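Local coordinates for KmHsv2 (Kluyveromyces marxianus, PDB 3VU4), which is a seven-bladed beta-propeller of the PROPPIN family, related to Atg18, and probably binds phosphoinositides at membranes, at residues L149-I163 against V189-L203. Residues are numbered along the deposited sequence; the frame is centred on the assembly and turned at random.
Sequences LLVYSNEFNLGQIHI and VLIKAHTNPIKMVRL. With SO4 (sulfate ion), chain E.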
ATOM      1  N   LEU A 149      10.337   2.126  -9.260  1.00 48.43           N
ATOM      2  CA  LEU A 149       9.478   1.649 -10.336  1.00 46.51           C
ATOM      3  C   LEU A 149       8.117   2.359 -10.343  1.00 45.79           C
ATOM      4  O   LEU A 149       7.475   2.501  -9.303  1.00 45.64           O
ATOM      5  CB  LEU A 149       9.291   0.141 -10.186  1.00 46.97           C
ATOM      6  CG  LEU A 149       9.022  -0.697 -11.432  1.00 48.96           C
ATOM      7  CD1 LEU A 149      10.166  -0.528 -12.413  1.00 48.86           C
ATOM      8  CD2 LEU A 149       8.879  -2.166 -11.035  1.00 47.60           C
ATOM      9  N   LEU A 150       7.682   2.806 -11.517  1.00 43.58           N
ATOM     10  CA  LEU A 150       6.400   3.493 -11.641  1.00 41.55           C
ATOM     11  C   LEU A 150       5.405   2.628 -12.409  1.00 41.91           C
ATOM     12  O   LEU A 150       5.700   2.161 -13.516  1.00 41.63           O
ATOM     13  CB  LEU A 150       6.567   4.826 -12.376  1.00 40.94           C
ATOM     14  CG  LEU A 150       5.346   5.753 -12.455  1.00 42.92           C
ATOM     15  CD1 LEU A 150       5.113   6.417 -11.088  1.00 41.15           C
ATOM     16  CD2 LEU A 150       5.569   6.831 -13.529  1.00 42.66           C
ATOM     17  N   VAL A 151       4.237   2.407 -11.811  1.00 40.27           N
ATOM     18  CA  VAL A 151       3.181   1.620 -12.442  1.00 39.22           C
ATOM     19  C   VAL A 151       1.964   2.522 -12.543  1.00 39.03           C
ATOM     20  O   VAL A 151       1.546   3.115 -11.551  1.00 39.86           O
ATOM     21  CB  VAL A 151       2.797   0.377 -11.600  1.00 39.46           C
ATOM     22  CG1 VAL A 151       1.706  -0.407 -12.307  1.00 36.36           C
ATOM     23  CG2 VAL A 151       4.014  -0.505 -11.376  1.00 39.02           C
ATOM     24  N   TYR A 152       1.404   2.650 -13.739  1.00 38.81           N
ATOM     25  CA  TYR A 152       0.233   3.495 -13.912  1.00 38.43           C
ATOM     26  C   TYR A 152      -0.781   2.949 -14.905  1.00 37.83           C
ATOM     27  O   TYR A 152      -0.446   2.252 -15.852  1.00 38.56           O
ATOM     28  CB  TYR A 152       0.638   4.919 -14.315  1.00 39.89           C
ATOM     29  CG  TYR A 152       1.404   5.025 -15.611  1.00 42.21           C
ATOM     30  CD1 TYR A 152       2.794   4.892 -15.639  1.00 43.43           C
ATOM     31  CD2 TYR A 152       0.738   5.254 -16.813  1.00 42.82           C
ATOM     32  CE1 TYR A 152       3.496   4.985 -16.833  1.00 43.81           C
ATOM     33  CE2 TYR A 152       1.429   5.352 -18.011  1.00 43.27           C
ATOM     34  CZ  TYR A 152       2.808   5.214 -18.017  1.00 44.36           C
ATOM     35  OH  TYR A 152       3.490   5.287 -19.210  1.00 44.48           O
ATOM     36  N   SER A 153      -2.035   3.276 -14.646  1.00 37.98           N
ATOM     37  CA  SER A 153      -3.179   2.874 -15.456  1.00 39.75           C
ATOM     38  C   SER A 153      -3.092   3.552 -16.834  1.00 38.16           C
ATOM     39  O   SER A 153      -2.695   4.718 -16.929  1.00 34.14           O
ATOM     40  CB  SER A 153      -4.453   3.334 -14.725  1.00 42.80           C
ATOM     41  OG  SER A 153      -5.620   2.696 -15.195  1.00 51.35           O
ATOM     42  N   ASN A 154      -3.443   2.837 -17.901  1.00 37.32           N
ATOM     43  CA  ASN A 154      -3.412   3.462 -19.222  1.00 37.40           C
ATOM     44  C   ASN A 154      -4.588   4.433 -19.295  1.00 38.61           C
ATOM     45  O   ASN A 154      -5.646   4.180 -18.722  1.00 38.86           O
ATOM     46  CB  ASN A 154      -3.520   2.430 -20.347  1.00 35.91           C
ATOM     47  CG  ASN A 154      -3.595   3.085 -21.731  1.00 39.06           C
ATOM     48  OD1 ASN A 154      -4.674   3.213 -22.329  1.00 36.50           O
ATOM     49  ND2 ASN A 154      -2.443   3.520 -22.235  1.00 38.02           N
ATOM     50  N   GLU A 155      -4.404   5.538 -20.006  1.00 39.44           N
ATOM     51  CA  GLU A 155      -5.445   6.553 -20.120  1.00 39.46           C
ATOM     52  C   GLU A 155      -6.718   6.143 -20.858  1.00 38.61           C
ATOM     53  O   GLU A 155      -7.801   6.623 -20.523  1.00 38.70           O
ATOM     54  CB  GLU A 155      -4.848   7.795 -20.764  1.00 42.13           C
ATOM     55  CG  GLU A 155      -5.835   8.878 -21.124  1.00 44.57           C
ATOM     56  CD  GLU A 155      -5.165  10.002 -21.881  1.00 46.47           C
ATOM     57  OE1 GLU A 155      -4.361   9.693 -22.790  1.00 48.57           O
ATOM     58  OE2 GLU A 155      -5.438  11.182 -21.573  1.00 48.21           O
ATOM     59  N   PHE A 156      -6.604   5.259 -21.848  1.00 37.00           N
ATOM     60  CA  PHE A 156      -7.780   4.834 -22.611  1.00 34.87           C
ATOM     61  C   PHE A 156      -8.324   3.477 -22.179  1.00 35.22           C
ATOM     62  O   PHE A 156      -9.537   3.266 -22.161  1.00 34.35           O
ATOM     63  CB  PHE A 156      -7.462   4.813 -24.114  1.00 32.34           C
ATOM     64  CG  PHE A 156      -7.051   6.153 -24.663  1.00 32.29           C
ATOM     65  CD1 PHE A 156      -5.769   6.650 -24.437  1.00 32.65           C
ATOM     66  CD2 PHE A 156      -7.956   6.938 -25.375  1.00 30.74           C
ATOM     67  CE1 PHE A 156      -5.387   7.915 -24.911  1.00 30.29           C
ATOM     68  CE2 PHE A 156      -7.586   8.195 -25.849  1.00 31.25           C
ATOM     69  CZ  PHE A 156      -6.294   8.684 -25.615  1.00 30.42           C
ATOM     70  N   ASN A 157      -7.424   2.555 -21.848  1.00 36.51           N
ATOM     71  CA  ASN A 157      -7.812   1.218 -21.404  1.00 37.28           C
ATOM     72  C   ASN A 157      -7.544   1.186 -19.919  1.00 36.61           C
ATOM     73  O   ASN A 157      -6.398   1.006 -19.504  1.00 33.26           O
ATOM     74  CB  ASN A 157      -6.961   0.145 -22.078  1.00 39.46           C
ATOM     75  CG  ASN A 157      -7.423  -1.262 -21.734  1.00 40.41           C
ATOM     76  OD1 ASN A 157      -8.142  -1.469 -20.754  1.00 41.00           O
ATOM     77  ND2 ASN A 157      -7.004  -2.235 -22.535  1.00 37.50           N
ATOM     78  N   LEU A 158      -8.598   1.358 -19.125  1.00 37.05           N
ATOM     79  CA  LEU A 158      -8.453   1.402 -17.672  1.00 37.35           C
ATOM     80  C   LEU A 158      -8.072   0.057 -17.058  1.00 38.35           C
ATOM     81  O   LEU A 158      -7.753  -0.025 -15.872  1.00 39.16           O
ATOM     82  CB  LEU A 158      -9.732   1.962 -17.033  1.00 36.87           C
ATOM     83  CG  LEU A 158     -10.164   3.378 -17.468  1.00 36.77           C
ATOM     84  CD1 LEU A 158     -11.408   3.780 -16.710  1.00 33.27           C
ATOM     85  CD2 LEU A 158      -9.049   4.393 -17.204  1.00 35.75           C
ATOM     86  N   GLY A 159      -8.083  -0.991 -17.872  1.00 38.71           N
ATOM     87  CA  GLY A 159      -7.702  -2.301 -17.374  1.00 40.20           C
ATOM     88  C   GLY A 159      -6.260  -2.641 -17.734  1.00 41.54           C
ATOM     89  O   GLY A 159      -5.795  -3.757 -17.480  1.00 44.12           O
ATOM     90  N   GLN A 160      -5.550  -1.672 -18.310  1.00 39.22           N
ATOM     91  CA  GLN A 160      -4.167  -1.861 -18.732  1.00 38.98           C
ATOM     92  C   GLN A 160      -3.169  -1.012 -17.950  1.00 38.18           C
ATOM     93  O   GLN A 160      -3.414   0.164 -17.715  1.00 40.11           O
ATOM     94  CB  GLN A 160      -4.052  -1.535 -20.223  1.00 39.05           C
ATOM     95  CG  GLN A 160      -2.640  -1.592 -20.761  1.00 41.23           C
ATOM     96  CD  GLN A 160      -2.555  -1.184 -22.216  1.00 43.70           C
ATOM     97  OE1 GLN A 160      -1.764  -0.315 -22.579  1.00 46.87           O
ATOM     98  NE2 GLN A 160      -3.367  -1.808 -23.056  1.00 44.45           N
ATOM     99  N   ILE A 161      -2.046  -1.602 -17.540  1.00 37.76           N
ATOM    100  CA  ILE A 161      -1.034  -0.844 -16.816  1.00 38.37           C
ATOM    101  C   ILE A 161       0.308  -0.809 -17.535  1.00 39.99           C
ATOM    102  O   ILE A 161       0.624  -1.679 -18.342  1.00 40.58           O
ATOM    103  CB  ILE A 161      -0.792  -1.372 -15.383  1.00 37.99           C
ATOM    104  CG1 ILE A 161      -0.391  -2.847 -15.408  1.00 38.91           C
ATOM    105  CG2 ILE A 161      -2.014  -1.138 -14.542  1.00 37.08           C
ATOM    106  CD1 ILE A 161       0.005  -3.382 -14.044  1.00 37.78           C
ATOM    107  N   HIS A 162       1.085   0.222 -17.227  1.00 41.80           N
ATOM    108  CA  HIS A 162       2.402   0.437 -17.808  1.00 43.83           C
ATOM    109  C   HIS A 162       3.393   0.467 -16.648  1.00 44.37           C
ATOM    110  O   HIS A 162       3.147   1.125 -15.640  1.00 43.51           O
ATOM    111  CB  HIS A 162       2.442   1.787 -18.541  1.00 46.66           C
ATOM    112  CG  HIS A 162       1.500   1.879 -19.701  1.00 51.16           C
ATOM    113  ND1 HIS A 162       1.887   1.616 -20.998  1.00 53.54           N
ATOM    114  CD2 HIS A 162       0.179   2.172 -19.756  1.00 52.54           C
ATOM    115  CE1 HIS A 162       0.845   1.744 -21.802  1.00 52.50           C
ATOM    116  NE2 HIS A 162      -0.204   2.080 -21.074  1.00 52.29           N
ATOM    117  N   ILE A 163       4.503  -0.255 -16.786  1.00 44.80           N
ATOM    118  CA  ILE A 163       5.529  -0.283 -15.746  1.00 45.66           C
ATOM    119  C   ILE A 163       6.775   0.384 -16.316  1.00 47.18           C
ATOM    120  O   ILE A 163       7.246   0.020 -17.395  1.00 47.02           O
ATOM    121  CB  ILE A 163       5.894  -1.734 -15.338  1.00 44.59           C
ATOM    122  CG1 ILE A 163       4.647  -2.464 -14.842  1.00 43.59           C
ATOM    123  CG2 ILE A 163       6.987  -1.720 -14.260  1.00 43.20           C
ATOM    124  CD1 ILE A 163       4.888  -3.926 -14.536  1.00 44.74           C
ATOM    125  N   VAL A 189       7.301  -1.797 -19.659  1.00 55.50           N
ATOM    126  CA  VAL A 189       6.504  -3.010 -19.782  1.00 50.72           C
ATOM    127  C   VAL A 189       5.035  -2.627 -19.751  1.00 48.93           C
ATOM    128  O   VAL A 189       4.611  -1.804 -18.938  1.00 49.55           O
ATOM    129  CB  VAL A 189       6.790  -3.985 -18.639  1.00 50.22           C
ATOM    130  CG1 VAL A 189       5.842  -5.170 -18.719  1.00 48.27           C
ATOM    131  CG2 VAL A 189       8.235  -4.443 -18.710  1.00 48.19           C
ATOM    132  N   LEU A 190       4.261  -3.242 -20.632  1.00 45.18           N
ATOM    133  CA  LEU A 190       2.846  -2.955 -20.746  1.00 43.73           C
ATOM    134  C   LEU A 190       2.035  -4.216 -20.483  1.00 44.28           C
ATOM    135  O   LEU A 190       2.271  -5.245 -21.109  1.00 44.31           O
ATOM    136  CB  LEU A 190       2.580  -2.418 -22.147  1.00 43.93           C
ATOM    137  CG  LEU A 190       1.175  -2.093 -22.628  1.00 45.84           C
ATOM    138  CD1 LEU A 190       1.280  -1.261 -23.901  1.00 42.67           C
ATOM    139  CD2 LEU A 190       0.389  -3.385 -22.867  1.00 45.88           C
ATOM    140  N   ILE A 191       1.075  -4.140 -19.561  1.00 42.14           N
ATOM    141  CA  ILE A 191       0.270  -5.311 -19.237  1.00 38.82           C
ATOM    142  C   ILE A 191      -1.231  -5.083 -19.288  1.00 39.65           C
ATOM    143  O   ILE A 191      -1.756  -4.174 -18.637  1.00 41.50           O
ATOM    144  CB  ILE A 191       0.576  -5.841 -17.825  1.00 35.58           C
ATOM    145  CG1 ILE A 191       2.078  -5.932 -17.607  1.00 33.01           C
ATOM    146  CG2 ILE A 191      -0.054  -7.215 -17.646  1.00 31.69           C
ATOM    147  CD1 ILE A 191       2.468  -6.105 -16.155  1.00 34.04           C
ATOM    148  N   LYS A 192      -1.924  -5.910 -20.057  1.00 38.51           N
ATOM    149  CA  LYS A 192      -3.370  -5.823 -20.130  1.00 38.62           C
ATOM    150  C   LYS A 192      -3.899  -6.717 -19.013  1.00 38.60           C
ATOM    151  O   LYS A 192      -4.419  -7.804 -19.264  1.00 38.36           O
ATOM    152  CB  LYS A 192      -3.867  -6.325 -21.472  1.00 38.67           C
ATOM    153  CG  LYS A 192      -3.528  -5.420 -22.621  1.00 41.66           C
ATOM    154  CD  LYS A 192      -4.307  -5.842 -23.833  1.00 44.31           C
ATOM    155  CE  LYS A 192      -4.125  -4.871 -24.975  1.00 48.88           C
ATOM    156  NZ  LYS A 192      -4.893  -5.375 -26.153  1.00 53.25           N
ATOM    157  N   ALA A 193      -3.753  -6.234 -17.779  1.00 39.21           N
ATOM    158  CA  ALA A 193      -4.161  -6.947 -16.567  1.00 38.35           C
ATOM    159  C   ALA A 193      -5.635  -7.334 -16.450  1.00 38.17           C
ATOM    160  O   ALA A 193      -5.939  -8.480 -16.133  1.00 39.03           O
ATOM    161  CB  ALA A 193      -3.744  -6.146 -15.335  1.00 35.78           C
ATOM    162  N   HIS A 194      -6.550  -6.397 -16.688  1.00 37.02           N
ATOM    163  CA  HIS A 194      -7.969  -6.721 -16.569  1.00 35.37           C
ATOM    164  C   HIS A 194      -8.826  -6.177 -17.692  1.00 36.39           C
ATOM    165  O   HIS A 194      -8.413  -5.296 -18.437  1.00 37.92           O
ATOM    166  CB  HIS A 194      -8.521  -6.192 -15.250  1.00 32.41           C
ATOM    167  CG  HIS A 194      -7.830  -6.738 -14.041  1.00 31.87           C
ATOM    168  ND1 HIS A 194      -8.358  -7.760 -13.280  1.00 31.53           N
ATOM    169  CD2 HIS A 194      -6.655  -6.399 -13.459  1.00 31.46           C
ATOM    170  CE1 HIS A 194      -7.534  -8.026 -12.279  1.00 35.13           C
ATOM    171  NE2 HIS A 194      -6.494  -7.216 -12.364  1.00 33.74           N
ATOM    172  N   THR A 195     -10.030  -6.719 -17.791  1.00 36.80           N
ATOM    173  CA  THR A 195     -11.004  -6.303 -18.781  1.00 39.02           C
ATOM    174  C   THR A 195     -11.743  -5.084 -18.248  1.00 41.08           C
ATOM    175  O   THR A 195     -12.064  -4.157 -18.985  1.00 44.22           O
ATOM    176  CB  THR A 195     -12.030  -7.407 -19.030  1.00 40.45           C
ATOM    177  OG1 THR A 195     -11.371  -8.532 -19.620  1.00 42.68           O
ATOM    178  CG2 THR A 195     -13.137  -6.917 -19.948  1.00 38.22           C
ATOM    179  N   ASN A 196     -12.021  -5.093 -16.955  1.00 42.46           N
ATOM    180  CA  ASN A 196     -12.716  -3.983 -16.338  1.00 43.82           C
ATOM    181  C   ASN A 196     -11.712  -3.009 -15.762  1.00 42.39           C
ATOM    182  O   ASN A 196     -10.523  -3.311 -15.689  1.00 43.09           O
ATOM    183  CB  ASN A 196     -13.646  -4.502 -15.252  1.00 47.62           C
ATOM    184  CG  ASN A 196     -14.716  -5.401 -15.810  1.00 52.52           C
ATOM    185  OD1 ASN A 196     -15.466  -5.012 -16.711  1.00 52.77           O
ATOM    186  ND2 ASN A 196     -14.793  -6.619 -15.288  1.00 56.82           N
ATOM    187  N   PRO A 197     -12.171  -1.817 -15.361  1.00 40.11           N
ATOM    188  CA  PRO A 197     -11.250  -0.829 -14.798  1.00 39.72           C
ATOM    189  C   PRO A 197     -10.507  -1.362 -13.581  1.00 39.13           C
ATOM    190  O   PRO A 197     -11.096  -2.026 -12.728  1.00 40.64           O
ATOM    191  CB  PRO A 197     -12.176   0.337 -14.443  1.00 39.00           C
ATOM    192  CG  PRO A 197     -13.215   0.260 -15.497  1.00 38.62           C
ATOM    193  CD  PRO A 197     -13.506  -1.227 -15.576  1.00 39.21           C
ATOM    194  N   ILE A 198      -9.216  -1.065 -13.499  1.00 37.10           N
ATOM    195  CA  ILE A 198      -8.413  -1.502 -12.374  1.00 37.39           C
ATOM    196  C   ILE A 198      -8.778  -0.758 -11.088  1.00 38.84           C
ATOM    197  O   ILE A 198      -8.928   0.474 -11.067  1.00 37.76           O
ATOM    198  CB  ILE A 198      -6.911  -1.301 -12.664  1.00 39.57           C
ATOM    199  CG1 ILE A 198      -6.405  -2.453 -13.542  1.00 40.86           C
ATOM    200  CG2 ILE A 198      -6.120  -1.202 -11.358  1.00 38.54           C
ATOM    201  CD1 ILE A 198      -4.988  -2.278 -14.013  1.00 41.93           C
ATOM    202  N   LYS A 199      -8.915  -1.525 -10.011  1.00 39.42           N
ATOM    203  CA  LYS A 199      -9.244  -0.973  -8.709  1.00 39.19           C
ATOM    204  C   LYS A 199      -8.001  -0.362  -8.073  1.00 39.35           C
ATOM    205  O   LYS A 199      -8.021   0.791  -7.631  1.00 40.65           O
ATOM    206  CB  LYS A 199      -9.816  -2.071  -7.811  1.00 40.10           C
ATOM    207  CG  LYS A 199     -10.191  -1.608  -6.407  1.00 41.77           C
ATOM    208  CD  LYS A 199     -11.128  -0.425  -6.453  1.00 41.03           C
ATOM    209  CE  LYS A 199     -11.614  -0.055  -5.068  1.00 43.79           C
ATOM    210  NZ  LYS A 199     -12.271   1.280  -5.097  1.00 45.91           N
ATOM    211  N   MET A 200      -6.923  -1.141  -8.028  1.00 38.35           N
ATOM    212  CA  MET A 200      -5.655  -0.685  -7.460  1.00 37.81           C
ATOM    213  C   MET A 200      -4.531  -1.634  -7.850  1.00 37.14           C
ATOM    214  O   MET A 200      -4.788  -2.784  -8.211  1.00 37.06           O
ATOM    215  CB  MET A 200      -5.733  -0.633  -5.936  1.00 37.23           C
ATOM    216  CG  MET A 200      -5.997  -1.979  -5.296  1.00 38.74           C
ATOM    217  SD  MET A 200      -5.942  -1.907  -3.502  1.00 41.70           S
ATOM    218  CE  MET A 200      -7.642  -1.552  -3.177  1.00 42.85           C
ATOM    219  N   VAL A 201      -3.292  -1.151  -7.793  1.00 35.18           N
ATOM    220  CA  VAL A 201      -2.144  -1.999  -8.102  1.00 34.43           C
ATOM    221  C   VAL A 201      -1.170  -1.917  -6.941  1.00 35.62           C
ATOM    222  O   VAL A 201      -1.085  -0.896  -6.267  1.00 34.48           O
ATOM    223  CB  VAL A 201      -1.436  -1.600  -9.429  1.00 32.27           C
ATOM    224  CG1 VAL A 201      -2.429  -1.692 -10.591  1.00 31.51           C
ATOM    225  CG2 VAL A 201      -0.833  -0.232  -9.323  1.00 28.45           C
ATOM    226  N   ARG A 202      -0.448  -3.002  -6.693  1.00 37.15           N
ATOM    227  CA  ARG A 202       0.482  -3.027  -5.578  1.00 38.75           C
ATOM    228  C   ARG A 202       1.797  -3.732  -5.882  1.00 39.89           C
ATOM    229  O   ARG A 202       1.817  -4.894  -6.307  1.00 39.75           O
ATOM    230  CB  ARG A 202      -0.191  -3.698  -4.379  1.00 41.17           C
ATOM    231  CG  ARG A 202      -1.376  -2.924  -3.807  1.00 43.23           C
ATOM    232  CD  ARG A 202      -0.900  -1.760  -2.941  1.00 44.35           C
ATOM    233  NE  ARG A 202      -2.007  -1.089  -2.266  1.00 45.91           N
ATOM    234  CZ  ARG A 202      -2.826  -0.209  -2.836  1.00 45.88           C
ATOM    235  NH1 ARG A 202      -2.677   0.135  -4.107  1.00 46.80           N
ATOM    236  NH2 ARG A 202      -3.816   0.315  -2.134  1.00 47.35           N
ATOM    237  N   LEU A 203       2.892  -3.013  -5.651  1.00 40.10           N
ATOM    238  CA  LEU A 203       4.235  -3.535  -5.854  1.00 38.55           C
ATOM    239  C   LEU A 203       4.690  -4.236  -4.580  1.00 39.16           C
ATOM    240  O   LEU A 203       4.339  -3.810  -3.476  1.00 38.24           O
ATOM    241  CB  LEU A 203       5.207  -2.397  -6.163  1.00 36.76           C
ATOM    242  CG  LEU A 203       5.095  -1.712  -7.526  1.00 37.91           C
ATOM    243  CD1 LEU A 203       5.976  -0.473  -7.549  1.00 37.86           C
ATOM    244  CD2 LEU A 203       5.499  -2.682  -8.627  1.00 36.35           C
TER
HETATM  245  S   SO4 E 403     -11.398  -8.851 -15.040  1.00 59.90           S
HETATM  246  O1  SO4 E 403     -10.220  -9.092 -15.895  1.00 61.71           O
HETATM  247  O2  SO4 E 403     -11.080  -9.269 -13.663  1.00 61.36           O
HETATM  248  O3  SO4 E 403     -11.749  -7.417 -15.036  1.00 62.03           O
HETATM  249  O4  SO4 E 403     -12.540  -9.617 -15.574  1.00 60.81           O
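The carbonyl oxygen of Ile191 takes Ile161 N in its carbonyl plane at 2.8 Å and, weakly, Ala193 N, with Gln160 CA adding a CH contact. Gly159 O accepts the N-H of His194 on a lone pair, almost straight at 178°. One residue back, Leu158 O receives Ile198 N from above its carbonyl plane, so the type I turn 157-160 is tied to both ends of the 194-198 loop. From Ile161 onward the pairing is regular antiparallel sheet: Ile191 N returns a bond to Ile161 O, and Ile163 N reaches Val189 O at 2.7 Å. Ile161 CG1 lies beside Ile191 CB, both side chains pointing the same way. With chi1 at 57°, CG1 of Ile161 sits between N and C, leaving CG2 to turn toward Ile198 CD1 and Val201 CG1. Further along, Leu203 CD2 meets Val151 CG2 tip to tip at 3.8 Å. Gln160, just before the strand, lays its amide across Leu190, which shares a face with His162; OE1 is 3.4 Å from Leu190 CG, while NE2 rests by Lys192 CG. Cut back to an alanine, Gln160 would lose this amide, which would probably open a gap there and leave the Lys192 chain freer to swing. The loop itself holds a sulfate, probably from the crystallisation liquor, through His194 ND1 and the N-H groups of Thr195 and Asn196; Arg221 and Ser214 also bond to it, and Thr212 OG1 fixes the ring's turn at NE2. The sulfate may mark a phosphate site, on the link from the last strand of one blade to the first of the next in a seven-bladed beta-propeller.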